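Local coordinates for endonuclease EndoMS (Thermococcus kodakarensis KOD1, PDB 5GKE), which cleaves double-stranded DNA at mismatched base pairs, acting as a magnesium-binding restriction-type endonuclease in a two-chain assembly, at residues S19-N22 and S23-E27; I199-E203 and Y204-V208; R223-K227 and E228-F232. The protein carries 1 engineered substitution. All coordinates share one frame; numbering follows the deposited sequence.

Contact 1: S19-N22 and S23-E27; sequences SLVN and SALLE
Leu-25 lies back against Val-21, one helical turn earlier, and the two side chains run side by side, pointing the same way. Leu-25 N donates to Val-21 O (3.0 Å, N-H...O 166°). Leu-25 CB rests 3.7 Å from Asn-22 O. Leu-25 CG, turned to the backbone N side and anti to the carbonyl carbon (chi1 -55°), comes to 3.4 Å from Val-21 O, the same oxygen that takes the N-H. Leu-25 CD1, carried outward in an extended chain (chi2 179°), reaches Val-21 CG1 at 4.2 Å, a loose apolar touch.

The rest is regular i to i+4 helix. Ala-24 N gives a bond of 2.8 Å to Leu-20 O, while Ala-24 CB packs 3.2 Å from Val-21 O. On the outer side Leu-26 N bonds to Asn-22 O at 2.9 Å, and Ser-23 N to Ser-19 O is the first rung of the same series. Ser-23 CB sits 3.3 Å from Ser-19 O. The contact is thus carried mostly by backbone, with side-chain carbons lying along the carbonyls.

One face of helix 14-27 is pressed onto the antiparallel sheet of the PH-like domain. Leu-20 meets strands 6-10 and 111-118, Ala-24 meets Val-117 and Leu-31, and Val-21 meets Leu-31. Leu-25 touches Val-84 in a loop, and Glu-27 forms a salt bridge with Arg-119, just beyond strand 111-118.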
loop_
_atom_site.group_PDB
_atom_site.type_symbol
_atom_site.label_atom_id
_atom_site.label_comp_id
_atom_site.label_asym_id
_atom_site.label_seq_id
_atom_site.Cartn_x
_atom_site.Cartn_y
_atom_site.Cartn_z
ATOM N N SER A 19 24.279 -17.817 14.395
ATOM C CA SER A 19 24.534 -17.068 15.611
ATOM C C SER A 19 23.911 -15.671 15.579
ATOM O O SER A 19 23.239 -15.262 16.532
ATOM C CB SER A 19 26.052 -16.976 15.850
ATOM O OG SER A 19 26.335 -16.154 16.970
ATOM N N LEU A 20 24.121 -14.947 14.481
ATOM C CA LEU A 20 23.601 -13.577 14.357
ATOM C C LEU A 20 22.104 -13.509 14.180
ATOM O O LEU A 20 21.442 -12.671 14.791
ATOM C CB LEU A 20 24.257 -12.858 13.194
ATOM C CG LEU A 20 25.618 -12.261 13.569
ATOM C CD1 LEU A 20 26.151 -11.378 12.449
ATOM C CD2 LEU A 20 25.463 -11.467 14.833
ATOM N N VAL A 21 21.558 -14.373 13.334
ATOM C CA VAL A 21 20.109 -14.423 13.204
ATOM C C VAL A 21 19.480 -14.649 14.572
ATOM O O VAL A 21 18.629 -13.867 15.008
ATOM C CB VAL A 21 19.663 -15.515 12.251
ATOM C CG1 VAL A 21 18.170 -15.605 12.267
ATOM C CG2 VAL A 21 20.186 -15.222 10.836
ATOM N N ASN A 22 19.947 -15.691 15.263
ATOM C CA ASN A 22 19.424 -16.052 16.579
ATOM C C ASN A 22 19.462 -14.880 17.526
ATOM O O ASN A 22 18.457 -14.515 18.150
ATOM C CB ASN A 22 20.223 -17.203 17.185
ATOM C CG ASN A 22 19.984 -18.525 16.482
ATOM O OD1 ASN A 22 18.983 -18.707 15.774
ATOM N ND2 ASN A 22 20.909 -19.464 16.680
ATOM N N SER A 23 20.644 -14.291 17.616
ATOM C CA SER A 23 20.876 -13.159 18.486
ATOM C C SER A 23 19.930 -12.006 18.170
ATOM O O SER A 23 19.361 -11.389 19.079
ATOM C CB SER A 23 22.325 -12.707 18.363
ATOM O OG SER A 23 22.484 -11.458 19.012
ATOM N N ALA A 24 19.759 -11.729 16.880
ATOM C CA ALA A 24 18.829 -10.695 16.423
ATOM C C ALA A 24 17.430 -10.919 16.978
ATOM O O ALA A 24 16.855 -10.024 17.607
ATOM C CB ALA A 24 18.792 -10.650 14.913
ATOM N N LEU A 25 16.895 -12.121 16.770
ATOM C CA LEU A 25 15.540 -12.441 17.243
ATOM C C LEU A 25 15.429 -12.361 18.762
ATOM O O LEU A 25 14.501 -11.762 19.305
ATOM C CB LEU A 25 15.128 -13.830 16.769
ATOM C CG LEU A 25 15.249 -13.974 15.255
ATOM C CD1 LEU A 25 14.866 -15.373 14.822
ATOM C CD2 LEU A 25 14.392 -12.936 14.560
ATOM N N LEU A 26 16.394 -12.962 19.445
ATOM C CA LEU A 26 16.435 -12.930 20.896
ATOM C C LEU A 26 16.512 -11.515 21.471
ATOM O O LEU A 26 15.861 -11.209 22.462
ATOM C CB LEU A 26 17.627 -13.755 21.377
ATOM C CG LEU A 26 17.482 -14.558 22.667
ATOM C CD1 LEU A 26 16.076 -15.101 22.805
ATOM C CD2 LEU A 26 18.482 -15.684 22.635
ATOM N N GLU A 27 17.301 -10.647 20.841
ATOM C CA GLU A 27 17.531 -9.302 21.371
ATOM C C GLU A 27 16.525 -8.257 20.903
ATOM O O GLU A 27 16.660 -7.086 21.237
ATOM C CB GLU A 27 18.933 -8.837 21.008
ATOM C CG GLU A 27 20.030 -9.691 21.622
ATOM C CD GLU A 27 21.409 -9.235 21.216
ATOM O OE1 GLU A 27 21.666 -8.013 21.255
ATOM O OE2 GLU A 27 22.232 -10.096 20.850
#

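Contact 2: I199-E203 and Y204-V208; sequences ILREE and YGDKV
Three helix-end groups meet the following turn: Leu-200, Arg-201 and Glu-203. Backbone bonds come first: Tyr-204 N gives a straight bond to Leu-200 O (3.0 Å, 173°), and Gly-205 N a more bent one to Arg-201 O (2.6 Å, 137°). Gly-205 leaves the helix with positive phi, which favours glycine.

Polar side-chain contact comes from Arg-201, extended from CG to NE. Arg-201 NH2 makes a weak bond to Val-208 O (3.1 Å). Gly-205 O, near the guanidinium plane, lies 3.4 Å from Arg-201 CG, a contact of the aliphatic chain. Arg-201 NE is buried without a partner; Asp-206 OD1, 4.5 Å from it and well out of the guanidinium plane, offers charge attraction only.

Apolar and CH-pi contacts complete the set. Glu-203 CB sits over one face of the Tyr-204 ring, 3.9 Å from the centroid, and Leu-200 CB meets Val-208 CG2 at 4.1 Å. Arg-201 CG lies 3.9 Å from Val-208 CB; an alanine here would probably leave Val-208 O without this donor and open a gap beside Val-208 CB.

This is the helix-to-strand turn of a beta-alpha-beta crossover, where helix 187-204 links parallel strands 175-180 and 208-214 of the PDDEXK nuclease domain.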
loop_
_atom_site.group_PDB
_atom_site.type_symbol
_atom_site.label_atom_id
_atom_site.label_comp_id
_atom_site.label_asym_id
_atom_site.label_seq_id
_atom_site.Cartn_x
_atom_site.Cartn_y
_atom_site.Cartn_z
ATOM N N ILE A 199 -28.690 6.155 0.814
ATOM C CA ILE A 199 -29.086 5.511 2.055
ATOM C C ILE A 199 -29.772 6.516 2.970
ATOM O O ILE A 199 -30.779 6.198 3.609
ATOM C CB ILE A 199 -27.884 4.877 2.757
ATOM C CG1 ILE A 199 -27.463 3.618 2.001
ATOM C CG2 ILE A 199 -28.218 4.528 4.200
ATOM C CD1 ILE A 199 -26.123 3.098 2.415
ATOM N N LEU A 200 -29.255 7.740 2.998
ATOM C CA LEU A 200 -29.845 8.784 3.824
ATOM C C LEU A 200 -31.179 9.265 3.260
ATOM O O LEU A 200 -32.059 9.642 4.017
ATOM C CB LEU A 200 -28.887 9.960 3.982
ATOM C CG LEU A 200 -27.774 9.710 5.003
ATOM C CD1 LEU A 200 -26.746 10.776 4.879
ATOM C CD2 LEU A 200 -28.303 9.688 6.422
ATOM N N ARG A 201 -31.333 9.259 1.940
ATOM C CA ARG A 201 -32.611 9.638 1.340
ATOM C C ARG A 201 -33.720 8.662 1.731
ATOM O O ARG A 201 -34.877 9.044 1.796
ATOM C CB ARG A 201 -32.506 9.728 -0.181
ATOM C CG ARG A 201 -31.863 11.014 -0.646
ATOM C CD ARG A 201 -32.088 11.319 -2.115
ATOM N NE ARG A 201 -31.603 12.674 -2.396
ATOM C CZ ARG A 201 -30.700 12.973 -3.326
ATOM N NH1 ARG A 201 -30.197 12.013 -4.096
ATOM N NH2 ARG A 201 -30.306 14.234 -3.496
ATOM N N GLU A 202 -33.360 7.415 2.017
ATOM C CA GLU A 202 -34.341 6.412 2.403
ATOM C C GLU A 202 -35.039 6.759 3.723
ATOM O O GLU A 202 -36.214 6.424 3.900
ATOM C CB GLU A 202 -33.686 5.031 2.483
ATOM C CG GLU A 202 -33.613 4.332 1.124
ATOM C CD GLU A 202 -32.581 3.213 1.072
ATOM O OE1 GLU A 202 -32.268 2.634 2.137
ATOM O OE2 GLU A 202 -32.086 2.914 -0.042
ATOM N N GLU A 203 -34.325 7.389 4.656
ATOM C CA GLU A 203 -34.962 7.937 5.855
ATOM C C GLU A 203 -35.595 9.320 5.680
ATOM O O GLU A 203 -36.731 9.546 6.083
ATOM C CB GLU A 203 -33.953 8.003 7.001
ATOM C CG GLU A 203 -33.758 6.683 7.733
ATOM C CD GLU A 203 -34.822 6.421 8.791
ATOM O OE1 GLU A 203 -35.735 7.261 8.952
ATOM O OE2 GLU A 203 -34.734 5.374 9.470
ATOM N N TYR A 204 -34.831 10.251 5.129
ATOM C CA TYR A 204 -35.213 11.663 5.072
ATOM C C TYR A 204 -35.696 12.188 3.701
ATOM O O TYR A 204 -35.917 13.388 3.534
ATOM C CB TYR A 204 -34.035 12.510 5.596
ATOM C CG TYR A 204 -33.543 12.029 6.953
ATOM C CD1 TYR A 204 -34.191 12.398 8.124
ATOM C CD2 TYR A 204 -32.444 11.186 7.059
ATOM C CE1 TYR A 204 -33.751 11.939 9.366
ATOM C CE2 TYR A 204 -32.000 10.726 8.294
ATOM C CZ TYR A 204 -32.658 11.102 9.441
ATOM O OH TYR A 204 -32.218 10.642 10.664
ATOM N N GLY A 205 -35.802 11.321 2.704
ATOM C CA GLY A 205 -36.360 11.734 1.423
ATOM C C GLY A 205 -35.496 12.738 0.682
ATOM O O GLY A 205 -34.294 12.797 0.909
ATOM N N ASP A 206 -36.116 13.565 -0.159
ATOM C CA ASP A 206 -35.408 14.482 -1.062
ATOM C C ASP A 206 -34.544 15.537 -0.341
ATOM O O ASP A 206 -33.804 16.295 -0.978
ATOM C CB ASP A 206 -36.417 15.177 -1.978
ATOM C CG ASP A 206 -35.754 16.069 -3.019
ATOM O OD1 ASP A 206 -34.690 15.678 -3.556
ATOM O OD2 ASP A 206 -36.291 17.165 -3.292
ATOM N N LYS A 207 -34.600 15.544 0.986
ATOM C CA LYS A 207 -33.981 16.585 1.813
ATOM C C LYS A 207 -32.479 16.380 2.074
ATOM O O LYS A 207 -31.934 16.940 3.025
ATOM C CB LYS A 207 -34.721 16.706 3.150
ATOM C CG LYS A 207 -36.114 17.329 3.023
ATOM C CD LYS A 207 -36.043 18.812 2.640
ATOM C CE LYS A 207 -36.903 19.688 3.550
ATOM N NZ LYS A 207 -36.288 21.019 3.851
ATOM N N VAL A 208 -31.846 15.495 1.309
ATOM C CA VAL A 208 -30.418 15.232 1.458
ATOM C C VAL A 208 -29.570 15.839 0.330
ATOM O O VAL A 208 -29.884 15.694 -0.849
ATOM C CB VAL A 208 -30.165 13.728 1.531
ATOM C CG1 VAL A 208 -28.709 13.448 1.809
ATOM C CG2 VAL A 208 -31.025 13.123 2.630
#

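Contact 3: R223-K227 and E228-F232; sequences RLLEK and EGLEF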
loop_
_atom_site.group_PDB
_atom_site.type_symbol
_atom_site.label_atom_id
_atom_site.label_comp_id
_atom_site.label_asym_id
_atom_site.label_seq_id
_atom_site.Cartn_x
_atom_site.Cartn_y
_atom_site.Cartn_z
ATOM N N ARG A 223 -17.918 14.135 -14.109
ATOM C CA ARG A 223 -18.962 13.591 -14.964
ATOM C C ARG A 223 -20.032 12.897 -14.120
ATOM O O ARG A 223 -21.213 13.217 -14.220
ATOM C CB ARG A 223 -18.348 12.628 -15.992
ATOM C CG ARG A 223 -19.344 11.892 -16.877
ATOM C CD ARG A 223 -18.686 11.376 -18.160
ATOM N NE ARG A 223 -17.665 10.356 -17.924
ATOM C CZ ARG A 223 -16.381 10.484 -18.259
ATOM N NH1 ARG A 223 -15.956 11.594 -18.850
ATOM N NH2 ARG A 223 -15.519 9.500 -18.009
ATOM N N LEU A 224 -19.614 11.975 -13.262
ATOM C CA LEU A 224 -20.547 11.238 -12.410
ATOM C C LEU A 224 -21.200 12.102 -11.336
ATOM O O LEU A 224 -22.357 11.899 -10.974
ATOM C CB LEU A 224 -19.829 10.077 -11.752
ATOM C CG LEU A 224 -20.664 9.203 -10.829
ATOM C CD1 LEU A 224 -21.941 8.732 -11.525
ATOM C CD2 LEU A 224 -19.819 8.027 -10.405
ATOM N N LEU A 225 -20.442 13.055 -10.816
ATOM C CA LEU A 225 -20.949 13.954 -9.803
ATOM C C LEU A 225 -22.143 14.701 -10.353
ATOM O O LEU A 225 -23.233 14.655 -9.791
ATOM C CB LEU A 225 -19.863 14.942 -9.373
ATOM C CG LEU A 225 -20.150 15.694 -8.082
ATOM C CD1 LEU A 225 -19.966 14.764 -6.902
ATOM C CD2 LEU A 225 -19.259 16.921 -7.953
ATOM N N GLU A 226 -21.917 15.379 -11.471
ATOM C CA GLU A 226 -22.922 16.217 -12.096
ATOM C C GLU A 226 -24.147 15.428 -12.511
ATOM O O GLU A 226 -25.273 15.844 -12.260
ATOM C CB GLU A 226 -22.323 16.926 -13.299
ATOM C CG GLU A 226 -21.308 17.974 -12.912
ATOM C CD GLU A 226 -20.576 18.547 -14.109
ATOM O OE1 GLU A 226 -20.642 17.931 -15.197
ATOM O OE2 GLU A 226 -19.938 19.614 -13.958
ATOM N N LYS A 227 -23.922 14.279 -13.133
ATOM C CA LYS A 227 -25.016 13.423 -13.549
ATOM C C LYS A 227 -25.937 13.132 -12.375
ATOM O O LYS A 227 -27.141 13.132 -12.512
ATOM C CB LYS A 227 -24.477 12.119 -14.154
ATOM C CG LYS A 227 -25.484 10.953 -14.194
ATOM C CD LYS A 227 -24.905 9.733 -14.929
ATOM C CE LYS A 227 -25.767 8.478 -14.749
ATOM N NZ LYS A 227 -25.761 7.928 -13.349
ATOM N N GLU A 228 -25.371 12.912 -11.203
ATOM C CA GLU A 228 -26.184 12.461 -10.085
ATOM C C GLU A 228 -26.737 13.607 -9.258
ATOM O O GLU A 228 -27.361 13.384 -8.229
ATOM C CB GLU A 228 -25.375 11.519 -9.207
ATOM C CG GLU A 228 -25.349 10.120 -9.761
ATOM C CD GLU A 228 -26.735 9.542 -9.866
ATOM O OE1 GLU A 228 -26.982 8.775 -10.822
ATOM O OE2 GLU A 228 -27.571 9.844 -8.980
ATOM N N GLY A 229 -26.507 14.831 -9.719
ATOM C CA GLY A 229 -26.924 16.012 -8.987
ATOM C C GLY A 229 -26.227 16.165 -7.645
ATOM O O GLY A 229 -26.860 16.474 -6.645
ATOM N N LEU A 230 -24.915 15.957 -7.627
ATOM C CA LEU A 230 -24.143 16.059 -6.396
ATOM C C LEU A 230 -23.227 17.269 -6.512
ATOM O O LEU A 230 -22.954 17.728 -7.617
ATOM C CB LEU A 230 -23.356 14.772 -6.138
ATOM C CG LEU A 230 -24.210 13.573 -5.721
ATOM C CD1 LEU A 230 -23.381 12.323 -5.580
ATOM C CD2 LEU A 230 -24.890 13.866 -4.417
ATOM N N GLU A 231 -22.807 17.832 -5.382
ATOM C CA GLU A 231 -22.049 19.077 -5.425
ATOM C C GLU A 231 -20.556 18.894 -5.162
ATOM O O GLU A 231 -20.106 17.814 -4.798
ATOM C CB GLU A 231 -22.628 20.059 -4.417
ATOM C CG GLU A 231 -24.089 20.377 -4.639
ATOM C CD GLU A 231 -24.715 21.063 -3.438
ATOM O OE1 GLU A 231 -25.688 20.504 -2.880
ATOM O OE2 GLU A 231 -24.230 22.155 -3.054
ATOM N N PHE A 232 -19.814 19.986 -5.302
ATOM C CA PHE A 232 -18.375 19.999 -5.109
ATOM C C PHE A 232 -17.939 21.303 -4.462
ATOM O O PHE A 232 -18.382 22.375 -4.854
ATOM C CB PHE A 232 -17.645 19.805 -6.444
ATOM C CG PHE A 232 -16.147 20.034 -6.370
ATOM C CD1 PHE A 232 -15.287 18.996 -6.056
ATOM C CD2 PHE A 232 -15.603 21.287 -6.635
ATOM C CE1 PHE A 232 -13.913 19.206 -5.990
ATOM C CE2 PHE A 232 -14.234 21.501 -6.571
ATOM C CZ PHE A 232 -13.390 20.460 -6.249
#
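The Glu-228 carboxylate is gripped at one oxygen: Lys-227 NZ meets Glu-228 OE1 at 2.9 Å on its anti lone pair, the side away from the other oxygen, in a salt bridge between adjacent residues whose side chains run side by side. Of Phe-232 it is CB that touches, 3.6 Å from Leu-225 CD2, the two side chains crossing at about a right angle. Two flat peptide groups receive donors above their planes. Leu-230 N bonds to Leu-225 O at 3.0 Å, 37° out of the carbonyl plane, and Gly-229 N bonds to Glu-226 O at 3.0 Å, 64° out of it. These two bonds, with positive phi at Gly-229, form a Schellman motif that ends helix 219-227.

Leu-225 supplies its apolar part. With CG anti to the backbone N (chi1 -165°), its two methyls point along the outgoing chain: Leu-225 CD1 packs 3.5 Å from Leu-230 CB, again at about a right angle, and Leu-225 CD2 lies 3.4 Å from Glu-231 O. Leu-225 and Leu-230 make the apolar pairing that usually accompanies this motif. Alongside, Leu-224 CD1 approaches Glu-228 CG at 4.1 Å.

The turn leads into strand 231-234, the last strand of a beta-alpha-beta unit. Glu-231 points its carboxylate to Arg-209 in a salt bridge. Arg-223 NE bonds to Thr-161 of the second subunit, and its NH2 makes a long, weak ion pair with a DNA phosphate.

Chemically, the carbonyls of Leu-224, Leu-225 and Glu-226 each receive an N-H from the turn, Leu-225 packs against Leu-230 on the apolar side, and the Lys-227 side chain also packs on Glu-202 of the second subunit; its ammonium probably offsets the charge of Glu-228 beside the helix's C-terminal end.

How the contacts relate
From the N terminus the three contacts come strictly in series; none nests in or crosses another. Contact 1 stays within helix 14-27, packed on the sheet of the PH-like domain, across the chain's centre from the other two, about 60 and 58 Å from contacts 2 and 3 between centres. Contacts 2 and 3 each close a tight turn, and no long loop is closed. Contact 2 turns helix 187-204 into strand 208-214, and contact 3 turns helix 219-227 into strand 231-234, so they finish consecutive crossovers of the nuclease sheet, about 17 Å apart between centres. They do not touch within one chain, but Glu-202 reaches Lys-227 of the second subunit, joining them across the dimer.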